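Local coordinates for aminotransferase, class III (Thermomicrobium roseum, PDB 6IO1) that catalyses (S)-enantioselective transamination as a thermostable omega-transaminase that uses pyridoxal 5'-phosphate as cofactor, at the interface of chains A and B. Sequence-based numbering; all coordinates share one arbitrary frame. Chains: chain A/B, Aminotransferase, class III.

The interface of chains A and B. Residues chain A 119, 297, 324, 327; chain B 119, 297-298.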
loop_
_atom_site.group_PDB
_atom_site.type_symbol
_atom_site.label_atom_id
_atom_site.label_comp_id
_atom_site.label_asym_id
_atom_site.label_seq_id
_atom_site.Cartn_x
_atom_site.Cartn_y
_atom_site.Cartn_z
ATOM N N SER A 119 3.735 -3.288 -0.776
ATOM C CA SER A 119 4.176 -2.125 -1.535
ATOM C C SER A 119 4.581 -0.943 -0.664
ATOM O O SER A 119 4.968 0.097 -1.207
ATOM C CB SER A 119 3.080 -1.688 -2.511
ATOM O OG SER A 119 2.856 -2.676 -3.500
ATOM N N PRO A 297 8.144 1.001 -5.571
ATOM C CA PRO A 297 7.489 0.729 -4.280
ATOM C C PRO A 297 7.596 -0.739 -3.902
ATOM O O PRO A 297 7.151 -1.625 -4.638
ATOM C CB PRO A 297 6.037 1.147 -4.531
ATOM C CG PRO A 297 6.129 2.171 -5.605
ATOM C CD PRO A 297 7.249 1.718 -6.497
ATOM N N TYR A 324 -0.328 -6.219 -5.240
ATOM C CA TYR A 324 1.012 -6.113 -5.798
ATOM C C TYR A 324 2.073 -6.779 -4.930
ATOM O O TYR A 324 3.262 -6.471 -5.075
ATOM C CB TYR A 324 1.346 -4.645 -6.056
ATOM C CG TYR A 324 0.563 -4.113 -7.229
ATOM C CD1 TYR A 324 0.569 -4.787 -8.441
ATOM C CD2 TYR A 324 -0.212 -2.966 -7.120
ATOM C CE1 TYR A 324 -0.155 -4.330 -9.517
ATOM C CE2 TYR A 324 -0.939 -2.495 -8.198
ATOM C CZ TYR A 324 -0.903 -3.182 -9.394
ATOM O OH TYR A 324 -1.621 -2.727 -10.475
ATOM N N HIS A 327 5.723 -7.995 -6.397
ATOM C CA HIS A 327 5.763 -7.502 -7.764
ATOM C C HIS A 327 7.116 -7.820 -8.403
ATOM O O HIS A 327 8.160 -7.461 -7.842
ATOM C CB HIS A 327 5.507 -5.997 -7.784
ATOM C CG HIS A 327 5.231 -5.452 -9.149
ATOM N ND1 HIS A 327 6.233 -5.086 -10.021
ATOM C CD2 HIS A 327 4.065 -5.221 -9.795
ATOM C CE1 HIS A 327 5.694 -4.646 -11.145
ATOM N NE2 HIS A 327 4.381 -4.717 -11.033
ATOM N N SER B 119 -0.312 3.292 -3.772
ATOM C CA SER B 119 0.310 2.147 -4.421
ATOM C C SER B 119 -0.622 0.954 -4.592
ATOM O O SER B 119 -0.193 -0.069 -5.133
ATOM C CB SER B 119 1.557 1.714 -3.642
ATOM O OG SER B 119 2.563 2.706 -3.701
ATOM N N PRO B 297 3.325 -0.743 -9.360
ATOM C CA PRO B 297 2.245 -0.527 -8.382
ATOM C C PRO B 297 1.807 0.929 -8.347
ATOM O O PRO B 297 2.604 1.832 -8.084
ATOM C CB PRO B 297 2.882 -0.959 -7.057
ATOM C CG PRO B 297 3.920 -1.947 -7.453
ATOM C CD PRO B 297 4.471 -1.449 -8.760
ATOM N N LEU B 298 0.523 1.151 -8.621
ATOM C CA LEU B 298 -0.041 2.491 -8.595
ATOM C C LEU B 298 -1.528 2.417 -8.283
ATOM O O LEU B 298 -2.221 1.497 -8.723
ATOM C CB LEU B 298 0.180 3.222 -9.925
ATOM C CG LEU B 298 -0.312 4.671 -9.978
ATOM C CD1 LEU B 298 0.290 5.486 -8.845
ATOM C CD2 LEU B 298 0.008 5.304 -11.315
HETATM O O HOH W 1 2.947 2.126 -0.680
HETATM O O HOH W 2 -0.052 -2.039 -3.062
#
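B:Pro297 packs into the corner formed by two aromatic rings of the partner chain, A:Tyr324 and A:His327, in the two-fold dimer interface of a class III, fold-type I aminotransferase, a family that works as dimers with active sites at the subunit boundary. The packed half of the patch is defined by these ring contacts. The CA of B:Pro297 sits 3.6 Å above the plane of the A:Tyr324 ring, displaced toward its rim, a CH-pi contact in which the closest ring atoms, CD2 and CE2, both lie 3.7 Å from that CA. The pyrrolidine CB lies equally near A:Tyr324 CD2, while its CG reaches back toward the tyrosine CB. Against the second ring, B:Pro297 CD stands over the centre of the A:His327 imidazole, 3.9 Å from the ring centroid, a second CH-pi contact. The histidine CG lies anti to its own backbone N (chi1 -167°), whereas the tyrosine CG lies anti to its carbonyl carbon (chi1 -72°); with these torsions the two rings present faces to one proline from different directions. Chain A buries 72 Å² of B:Pro297, against 6 Å² of B:Leu298.

Nearer the two-fold axis less is buried, 18 and 28 Å² of A:Ser119 and B:Ser119, and two waters bridge the chains. The serines, each just after strand 112-118, meet through their CB atoms at 3.9 Å, and each hydroxyl has a water beside it. A:Ser119 OG is 3.0 Å from water 2, which in turn lies 2.9 Å from the carbonyl O of B:Ser119. That same O is 3.5 Å from A:Tyr324 CD2, joining the hydrated and packed parts. Water 1 makes the symmetry-related bridge between B:Ser119 OG and A:Ser119 O. Ser119 directly precedes Gly120 and Gly121 of the cofactor pocket, so the contact probably helps hold that loop.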